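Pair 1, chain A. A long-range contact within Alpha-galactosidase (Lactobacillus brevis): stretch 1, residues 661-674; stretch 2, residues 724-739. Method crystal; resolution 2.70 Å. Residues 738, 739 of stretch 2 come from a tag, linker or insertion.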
# COMPACT_ATOMS: atom_id res chain seq x y z
N GLN A 661 -25.42 -1.83 29.63
CA GLN A 661 -25.63 -1.36 28.26
C GLN A 661 -26.88 -0.49 28.08
O GLN A 661 -27.39 -0.36 26.98
CB GLN A 661 -25.65 -2.54 27.31
CG GLN A 661 -24.30 -3.20 27.18
CD GLN A 661 -24.37 -4.60 26.61
OE1 GLN A 661 -24.71 -5.55 27.34
NE2 GLN A 661 -24.03 -4.76 25.31
N LYS A 662 -27.36 0.11 29.16
CA LYS A 662 -28.55 0.95 29.12
C LYS A 662 -28.22 2.44 29.08
O LYS A 662 -29.12 3.27 28.92
CB LYS A 662 -29.44 0.67 30.33
CG LYS A 662 -30.18 -0.66 30.31
CD LYS A 662 -30.80 -0.91 31.68
CE LYS A 662 -31.45 -2.29 31.83
NZ LYS A 662 -32.00 -2.41 33.22
N GLN A 663 -26.95 2.79 29.25
CA GLN A 663 -26.54 4.17 29.06
C GLN A 663 -25.27 4.22 28.26
O GLN A 663 -24.47 3.28 28.30
CB GLN A 663 -26.35 4.87 30.41
CG GLN A 663 -27.64 5.13 31.20
CD GLN A 663 -27.65 6.51 31.88
OE1 GLN A 663 -28.31 7.45 31.40
NE2 GLN A 663 -26.91 6.63 32.99
N ALA A 664 -25.09 5.29 27.49
CA ALA A 664 -23.86 5.49 26.74
C ALA A 664 -23.65 6.94 26.40
O ALA A 664 -24.61 7.68 26.23
CB ALA A 664 -23.84 4.64 25.47
N ILE A 665 -22.39 7.36 26.33
CA ILE A 665 -22.06 8.64 25.73
C ILE A 665 -21.04 8.48 24.61
O ILE A 665 -19.95 7.94 24.82
CB ILE A 665 -21.56 9.62 26.76
CG1 ILE A 665 -22.73 10.07 27.64
CG2 ILE A 665 -20.93 10.82 26.09
CD1 ILE A 665 -22.36 10.99 28.78
N ALA A 666 -21.41 8.94 23.42
CA ALA A 666 -20.54 8.92 22.25
C ALA A 666 -20.09 10.34 21.94
O ALA A 666 -20.72 11.32 22.34
CB ALA A 666 -21.27 8.32 21.06
N ALA A 667 -18.98 10.47 21.23
CA ALA A 667 -18.51 11.79 20.87
C ALA A 667 -17.81 11.68 19.55
O ALA A 667 -17.06 10.74 19.34
CB ALA A 667 -17.56 12.31 21.92
N ARG A 668 -18.10 12.62 18.65
CA ARG A 668 -17.42 12.74 17.38
C ARG A 668 -16.76 14.12 17.33
O ARG A 668 -17.40 15.14 17.55
CB ARG A 668 -18.43 12.61 16.25
CG ARG A 668 -17.86 12.61 14.88
CD ARG A 668 -19.01 12.43 13.89
NE ARG A 668 -18.57 12.31 12.51
CZ ARG A 668 -18.49 13.32 11.65
NH1 ARG A 668 -18.82 14.55 12.03
NH2 ARG A 668 -18.06 13.11 10.42
N TYR A 669 -15.46 14.14 17.06
CA TYR A 669 -14.72 15.38 16.93
C TYR A 669 -14.20 15.48 15.51
O TYR A 669 -13.59 14.55 15.01
CB TYR A 669 -13.54 15.41 17.91
CG TYR A 669 -13.88 14.94 19.31
CD1 TYR A 669 -14.18 15.85 20.30
CD2 TYR A 669 -13.92 13.59 19.63
CE1 TYR A 669 -14.50 15.44 21.57
CE2 TYR A 669 -14.24 13.16 20.89
CZ TYR A 669 -14.53 14.09 21.86
OH TYR A 669 -14.86 13.71 23.15
N GLN A 670 -14.44 16.61 14.85
CA GLN A 670 -13.84 16.82 13.55
C GLN A 670 -12.84 17.94 13.70
O GLN A 670 -13.15 18.97 14.33
CB GLN A 670 -14.90 17.17 12.52
CG GLN A 670 -14.39 17.25 11.09
CD GLN A 670 -15.48 17.66 10.08
OE1 GLN A 670 -16.09 18.74 10.22
NE2 GLN A 670 -15.74 16.80 9.08
N LEU A 671 -11.65 17.76 13.16
CA LEU A 671 -10.63 18.79 13.31
C LEU A 671 -10.84 19.98 12.37
O LEU A 671 -10.84 21.14 12.80
CB LEU A 671 -9.23 18.21 13.15
CG LEU A 671 -8.82 17.13 14.15
CD1 LEU A 671 -7.40 16.63 13.84
CD2 LEU A 671 -8.90 17.64 15.58
N LEU A 672 -11.05 19.70 11.09
CA LEU A 672 -11.15 20.75 10.10
C LEU A 672 -12.52 20.65 9.48
O LEU A 672 -12.95 19.56 9.11
CB LEU A 672 -10.08 20.54 9.02
CG LEU A 672 -8.82 21.42 9.08
CD1 LEU A 672 -8.43 21.81 10.51
CD2 LEU A 672 -7.66 20.77 8.34
N ASN A 673 -13.23 21.76 9.38
CA ASN A 673 -14.54 21.72 8.75
C ASN A 673 -14.38 21.83 7.24
O ASN A 673 -13.53 22.58 6.76
CB ASN A 673 -15.43 22.82 9.30
CG ASN A 673 -16.89 22.56 9.05
OD1 ASN A 673 -17.35 21.43 9.22
ND2 ASN A 673 -17.63 23.59 8.65
N HIS A 674 -15.18 21.09 6.47
CA HIS A 674 -15.15 21.20 5.01
C HIS A 674 -16.52 21.51 4.44
O HIS A 674 -17.54 21.05 4.98
CB HIS A 674 -14.57 19.95 4.39
CG HIS A 674 -13.15 19.69 4.79
ND1 HIS A 674 -12.13 20.58 4.51
CD2 HIS A 674 -12.58 18.65 5.44
CE1 HIS A 674 -10.99 20.09 4.97
NE2 HIS A 674 -11.23 18.92 5.54
N SER A 724 -15.44 29.94 14.62
CA SER A 724 -14.80 28.95 13.79
C SER A 724 -15.57 27.66 13.93
O SER A 724 -16.14 27.40 14.99
CB SER A 724 -13.36 28.72 14.25
OG SER A 724 -12.78 27.65 13.52
N LYS A 725 -15.61 26.86 12.87
CA LYS A 725 -16.24 25.56 12.95
C LYS A 725 -15.17 24.48 12.81
O LYS A 725 -15.45 23.34 12.42
CB LYS A 725 -17.34 25.41 11.92
CG LYS A 725 -18.54 26.31 12.18
CD LYS A 725 -18.75 26.50 13.66
CE LYS A 725 -20.21 26.43 14.05
NZ LYS A 725 -20.70 27.73 14.53
N ASP A 726 -13.94 24.86 13.15
CA ASP A 726 -12.85 23.90 13.26
C ASP A 726 -12.87 23.30 14.66
O ASP A 726 -13.47 23.88 15.56
CB ASP A 726 -11.52 24.55 12.93
CG ASP A 726 -11.33 24.76 11.43
OD1 ASP A 726 -12.02 24.10 10.63
OD2 ASP A 726 -10.49 25.60 11.05
N PHE A 727 -12.28 22.12 14.83
CA PHE A 727 -12.25 21.46 16.13
C PHE A 727 -13.65 21.38 16.75
O PHE A 727 -13.92 21.94 17.83
CB PHE A 727 -11.26 22.18 17.06
CG PHE A 727 -10.08 22.77 16.33
CD1 PHE A 727 -9.20 21.95 15.63
CD2 PHE A 727 -9.86 24.13 16.32
CE1 PHE A 727 -8.13 22.49 14.94
CE2 PHE A 727 -8.78 24.67 15.64
CZ PHE A 727 -7.92 23.84 14.95
N TYR A 728 -14.55 20.69 16.05
CA TYR A 728 -15.97 20.68 16.39
C TYR A 728 -16.31 19.39 17.07
O TYR A 728 -15.76 18.34 16.72
CB TYR A 728 -16.83 20.82 15.13
CG TYR A 728 -18.24 21.31 15.41
CD1 TYR A 728 -18.53 22.67 15.43
CD2 TYR A 728 -19.27 20.41 15.65
CE1 TYR A 728 -19.82 23.13 15.68
CE2 TYR A 728 -20.56 20.86 15.91
CZ TYR A 728 -20.83 22.23 15.92
OH TYR A 728 -22.11 22.68 16.17
N THR A 729 -17.22 19.46 18.03
CA THR A 729 -17.63 18.29 18.75
C THR A 729 -19.13 18.05 18.69
O THR A 729 -19.92 18.96 18.90
CB THR A 729 -17.27 18.40 20.22
OG1 THR A 729 -15.88 18.74 20.34
CG2 THR A 729 -17.57 17.08 20.92
N GLN A 730 -19.49 16.81 18.41
CA GLN A 730 -20.86 16.35 18.51
C GLN A 730 -20.93 15.26 19.59
O GLN A 730 -20.28 14.22 19.49
CB GLN A 730 -21.33 15.84 17.16
CG GLN A 730 -21.40 16.94 16.11
CD GLN A 730 -21.07 16.45 14.71
OE1 GLN A 730 -20.11 15.71 14.49
NE2 GLN A 730 -21.84 16.90 13.74
N LEU A 731 -21.73 15.52 20.62
CA LEU A 731 -21.92 14.64 21.75
C LEU A 731 -23.27 13.94 21.63
O LEU A 731 -24.24 14.53 21.16
CB LEU A 731 -21.92 15.47 23.02
CG LEU A 731 -21.07 15.08 24.22
CD1 LEU A 731 -19.61 14.84 23.85
CD2 LEU A 731 -21.20 16.19 25.23
N PHE A 732 -23.33 12.69 22.07
CA PHE A 732 -24.50 11.86 21.94
C PHE A 732 -24.78 11.10 23.25
O PHE A 732 -24.16 10.07 23.51
CB PHE A 732 -24.28 10.85 20.83
CG PHE A 732 -24.06 11.46 19.49
CD1 PHE A 732 -25.13 11.92 18.73
CD2 PHE A 732 -22.78 11.56 18.96
CE1 PHE A 732 -24.91 12.47 17.48
CE2 PHE A 732 -22.58 12.12 17.70
CZ PHE A 732 -23.63 12.58 16.97
N VAL A 733 -25.71 11.60 24.05
CA VAL A 733 -26.14 10.92 25.27
C VAL A 733 -27.23 9.89 24.97
O VAL A 733 -28.33 10.24 24.54
CB VAL A 733 -26.68 11.92 26.29
CG1 VAL A 733 -27.07 11.21 27.57
CG2 VAL A 733 -25.65 13.01 26.56
N VAL A 734 -26.93 8.62 25.21
CA VAL A 734 -27.83 7.53 24.85
C VAL A 734 -28.53 6.96 26.07
O VAL A 734 -27.88 6.45 26.97
CB VAL A 734 -27.08 6.40 24.14
CG1 VAL A 734 -28.03 5.28 23.78
CG2 VAL A 734 -26.39 6.92 22.90
N THR A 735 -29.85 7.06 26.10
CA THR A 735 -30.64 6.55 27.22
C THR A 735 -31.53 5.41 26.77
O THR A 735 -32.24 5.53 25.77
CB THR A 735 -31.58 7.64 27.82
OG1 THR A 735 -30.82 8.77 28.25
CG2 THR A 735 -32.36 7.08 29.01
N ALA A 736 -31.51 4.33 27.54
CA ALA A 736 -32.45 3.24 27.31
C ALA A 736 -33.89 3.61 27.71
O ALA A 736 -34.14 4.21 28.77
CB ALA A 736 -31.99 1.97 28.05
N ILE A 737 -34.83 3.28 26.83
CA ILE A 737 -36.24 3.36 27.17
C ILE A 737 -36.65 2.08 27.90
O ILE A 737 -36.60 0.98 27.33
CB ILE A 737 -37.13 3.58 25.90
CG1 ILE A 737 -36.91 4.97 25.32
CG2 ILE A 737 -38.62 3.45 26.25
CD1 ILE A 737 -38.13 5.53 24.57
N LEU A 738 -37.03 2.23 29.16
CA LEU A 738 -37.51 1.11 29.96
C LEU A 738 -39.02 1.19 30.17
O LEU A 738 -39.52 2.13 30.81
CB LEU A 738 -36.80 1.08 31.31
CG LEU A 738 -35.29 1.22 31.21
CD1 LEU A 738 -34.75 1.56 32.56
CD2 LEU A 738 -34.66 -0.05 30.66
N GLU A 739 -39.74 0.21 29.63
CA GLU A 739 -41.18 0.09 29.82
C GLU A 739 -41.60 -1.22 29.17
O GLU A 739 -40.87 -1.74 28.33
CB GLU A 739 -41.92 1.28 29.19

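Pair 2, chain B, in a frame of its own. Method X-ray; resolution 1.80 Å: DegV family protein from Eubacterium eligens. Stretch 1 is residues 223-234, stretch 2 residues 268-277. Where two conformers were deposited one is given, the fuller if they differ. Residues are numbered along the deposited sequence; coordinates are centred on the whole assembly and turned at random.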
# COMPACT_ATOMS: atom_id res chain seq x y z
N GLY B 223 0.32 8.77 -18.66
CA GLY B 223 0.87 9.97 -18.03
C GLY B 223 0.10 10.54 -16.85
O GLY B 223 0.36 11.66 -16.45
N GLY B 224 -0.85 9.79 -16.31
CA GLY B 224 -1.62 10.22 -15.14
C GLY B 224 -0.87 10.08 -13.82
O GLY B 224 0.33 9.83 -13.77
N LYS B 225 -1.61 10.20 -12.73
CA LYS B 225 -1.02 10.21 -11.41
C LYS B 225 -0.17 8.95 -11.17
O LYS B 225 -0.56 7.85 -11.53
CB LYS B 225 -2.15 10.34 -10.39
CG LYS B 225 -1.67 10.41 -8.97
CD LYS B 225 -2.83 10.49 -7.99
CE LYS B 225 -3.58 11.77 -8.12
NZ LYS B 225 -4.39 12.03 -6.91
N LEU B 226 1.00 9.16 -10.57
CA LEU B 226 2.00 8.13 -10.31
C LEU B 226 2.52 8.30 -8.90
O LEU B 226 2.91 9.41 -8.50
CB LEU B 226 3.18 8.30 -11.28
CG LEU B 226 4.45 7.47 -11.02
CD1 LEU B 226 4.14 6.02 -11.24
CD2 LEU B 226 5.60 7.97 -11.92
N ARG B 227 2.53 7.22 -8.13
CA ARG B 227 3.00 7.25 -6.74
C ARG B 227 3.97 6.10 -6.56
O ARG B 227 3.67 4.97 -6.93
CB ARG B 227 1.80 7.13 -5.75
CG ARG B 227 0.83 8.31 -5.81
CD ARG B 227 1.47 9.59 -5.34
NE ARG B 227 0.57 10.75 -5.40
CZ ARG B 227 0.49 11.64 -6.39
NH1 ARG B 227 1.30 11.60 -7.44
NH2 ARG B 227 -0.37 12.64 -6.27
N ILE B 228 5.16 6.40 -6.04
CA ILE B 228 6.20 5.39 -5.87
C ILE B 228 6.72 5.45 -4.43
O ILE B 228 7.18 6.52 -3.98
CB ILE B 228 7.40 5.64 -6.81
CG1 ILE B 228 6.96 5.83 -8.27
CG2 ILE B 228 8.46 4.52 -6.65
CD1 ILE B 228 8.10 6.27 -9.26
N CYS B 229 6.63 4.33 -3.70
CA CYS B 229 7.28 4.22 -2.41
C CYS B 229 8.47 3.26 -2.50
O CYS B 229 8.55 2.42 -3.41
CB CYS B 229 6.31 3.84 -1.28
SG CYS B 229 5.93 2.18 -1.25
N HIS B 230 9.43 3.46 -1.61
CA HIS B 230 10.65 2.70 -1.59
C HIS B 230 11.06 2.40 -0.17
O HIS B 230 10.73 3.13 0.77
CB HIS B 230 11.78 3.45 -2.31
CG HIS B 230 12.20 4.70 -1.62
ND1 HIS B 230 13.14 4.71 -0.61
CD2 HIS B 230 11.76 5.97 -1.73
CE1 HIS B 230 13.28 5.94 -0.16
NE2 HIS B 230 12.45 6.73 -0.82
N VAL B 231 11.79 1.30 -0.03
CA VAL B 231 12.36 0.87 1.24
C VAL B 231 13.86 1.06 1.12
O VAL B 231 14.57 0.18 0.61
CB VAL B 231 12.08 -0.60 1.52
CG1 VAL B 231 12.57 -0.96 2.93
CG2 VAL B 231 10.59 -0.93 1.33
N GLU B 232 14.32 2.21 1.58
CA GLU B 232 15.75 2.59 1.54
C GLU B 232 16.30 2.42 0.13
O GLU B 232 17.40 1.91 -0.06
CB GLU B 232 16.54 1.81 2.59
CG GLU B 232 15.95 2.04 3.99
CD GLU B 232 16.87 1.65 5.13
OE1 GLU B 232 17.79 0.82 4.93
OE2 GLU B 232 16.66 2.17 6.24
N ASN B 233 15.53 2.85 -0.86
CA ASN B 233 16.00 2.88 -2.22
C ASN B 233 15.46 4.08 -2.97
O ASN B 233 14.82 3.97 -4.00
CB ASN B 233 15.65 1.59 -2.94
CG ASN B 233 16.55 1.32 -4.11
OD1 ASN B 233 17.37 2.18 -4.46
ND2 ASN B 233 16.45 0.13 -4.69
N GLU B 234 15.77 5.26 -2.43
CA GLU B 234 15.37 6.51 -3.08
C GLU B 234 16.00 6.63 -4.47
O GLU B 234 15.38 7.17 -5.39
CB GLU B 234 15.74 7.68 -2.20
CG GLU B 234 15.14 8.99 -2.60
CD GLU B 234 15.49 10.07 -1.60
OE1 GLU B 234 15.48 9.79 -0.37
OE2 GLU B 234 15.81 11.18 -2.05
N ARG B 268 14.32 -4.40 2.30
CA ARG B 268 15.31 -3.42 1.91
C ARG B 268 15.56 -3.51 0.41
O ARG B 268 15.73 -4.60 -0.14
CB ARG B 268 16.63 -3.67 2.66
CG ARG B 268 17.38 -2.43 2.96
CD ARG B 268 18.36 -2.70 4.11
NE ARG B 268 18.18 -1.73 5.19
CZ ARG B 268 18.53 -1.92 6.46
NH1 ARG B 268 19.06 -3.07 6.86
NH2 ARG B 268 18.34 -0.95 7.34
N GLY B 269 15.55 -2.35 -0.23
CA GLY B 269 15.79 -2.23 -1.66
C GLY B 269 14.51 -2.17 -2.46
O GLY B 269 14.51 -1.83 -3.64
N GLY B 270 13.39 -2.56 -1.85
CA GLY B 270 12.15 -2.73 -2.58
C GLY B 270 11.52 -1.43 -3.05
O GLY B 270 11.69 -0.35 -2.43
N ILE B 271 10.80 -1.55 -4.18
CA ILE B 271 10.03 -0.46 -4.77
C ILE B 271 8.59 -0.93 -4.97
O ILE B 271 8.36 -2.08 -5.34
CB ILE B 271 10.61 -0.08 -6.15
CG1 ILE B 271 12.01 0.52 -6.01
CG2 ILE B 271 9.66 0.86 -6.90
CD1 ILE B 271 12.04 1.86 -5.34
N ILE B 272 7.62 -0.05 -4.74
CA ILE B 272 6.24 -0.31 -5.14
C ILE B 272 5.71 0.95 -5.82
O ILE B 272 5.92 2.06 -5.33
CB ILE B 272 5.33 -0.63 -3.95
CG1 ILE B 272 5.97 -1.61 -2.96
CG2 ILE B 272 3.98 -1.15 -4.46
CD1 ILE B 272 5.13 -1.83 -1.70
N LEU B 273 5.04 0.78 -6.95
CA LEU B 273 4.45 1.90 -7.64
C LEU B 273 3.02 1.67 -8.01
O LEU B 273 2.60 0.54 -8.25
CB LEU B 273 5.26 2.33 -8.86
CG LEU B 273 5.19 1.65 -10.21
CD1 LEU B 273 3.89 2.04 -10.99
CD2 LEU B 273 6.43 2.06 -11.03
N SER B 274 2.25 2.74 -8.00
CA SER B 274 0.90 2.68 -8.47
C SER B 274 0.59 3.83 -9.41
O SER B 274 1.19 4.92 -9.30
CB SER B 274 -0.07 2.66 -7.29
OG SER B 274 -1.39 2.47 -7.76
N CYS B 275 -0.31 3.59 -10.36
CA CYS B 275 -0.68 4.61 -11.34
C CYS B 275 -2.13 4.54 -11.74
O CYS B 275 -2.76 3.49 -11.66
CB CYS B 275 0.18 4.48 -12.59
SG CYS B 275 0.03 2.94 -13.45
N GLU B 276 -2.65 5.68 -12.20
CA GLU B 276 -3.89 5.75 -12.95
C GLU B 276 -3.64 5.34 -14.40
O GLU B 276 -2.63 5.75 -15.00
CB GLU B 276 -4.39 7.18 -13.04
CG GLU B 276 -4.86 7.78 -11.80
CD GLU B 276 -5.24 9.26 -11.98
OE1 GLU B 276 -4.66 9.96 -12.86
OE2 GLU B 276 -6.12 9.71 -11.22
N THR B 277 -4.56 4.57 -14.96
CA THR B 277 -4.52 4.18 -16.37
C THR B 277 -5.72 4.76 -17.11
O THR B 277 -6.61 5.32 -16.50
CB THR B 277 -4.53 2.64 -16.51
OG1 THR B 277 -5.74 2.09 -15.95
CG2 THR B 277 -3.30 2.01 -15.79
O HOH W 1 -2.45 7.41 -17.08

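Both pairs are two antiparallel strands joined edge to edge by backbone hydrogen bonds. The strand directions differ by 167° in pair 1 and 170° in pair 2, and the axes approach to 4.6 and 4.7 Å. Fourteen central residues superpose with an RMSD of 0.4 Å. Ala A664 to Gln A670 match Lys B225 to Val B231, and Phe A727 to Val A733 match Gly B269 to Cys B275.

The hydrogen-bonding pattern matches along the strands but departs at one end. In pair 1, Arg A668 N bonds Gln A730 O and Gln A730 N bonds Arg A668 O, both at 2.8 Å. In pair 2 the equivalent bonds are Cys B229 N to Ile B272 O at 2.9 Å and Ile B272 N to Cys B229 O at 3.0 Å. CA-H...O contacts fill the gaps between such pairs. One is Ala A667 CA to Gln A730 O at 3.3 Å; its counterpart is Ile B228 CA to Ile B272 O at 3.4 Å.

The side chains differ more. On one face, Ala A667 and Leu A731 match Ile B228 and Leu B273. The small alanine still meets its neighbour, with Ala A667 CB 3.8 Å from Leu A731 CD1. In pair 2 the larger isoleucine places Ile B228 CG1 3.9 Å from Leu B273 CB. At the next pair on this face, Tyr A669 CD1 lies 3.4 Å from Thr A729 OG1, whereas His B230 CB lies 3.4 Å from Ile B271 CD1.

The opposite face shows a polar and an apolar solution at one site. Arg A668 is extended, and its NH1 donates a hydrogen bond to Gln A730 OE1 at 3.0 Å. The matched Cys B229 and Ile B272 pack without such a bond, Cys B229 SG to Ile B272 CB at 3.9 Å. Beside Arg A668 and Gln A730 in pair 1, Ala A666 CB sits 3.9 Å from Phe A732 CB. The matched Arg B227 and Ser B274 keep the backbone bonds, but the end of the arginine leads away from the other stretch.

Near one end, Phe A727 and Tyr A728 match Gly B269 and Gly B270. Gln A670 O takes Tyr A728 N at 2.8 Å, whereas the matched Val B231 O takes Gly B269 N at 2.8 Å. Phe A727 N bonds Leu A671 O at 2.7 Å, and Phe A727 CD1 lies 4.3 Å from Leu A671 CD2. In pair 2, Gly B269 O accepts from Asn B233 ND2 at 3.0 Å. The backbone angles of Gly B269 call for glycine. Nearby, a salt bridge joins Glu B232 OE1 to Arg B268 NE at 2.6 Å.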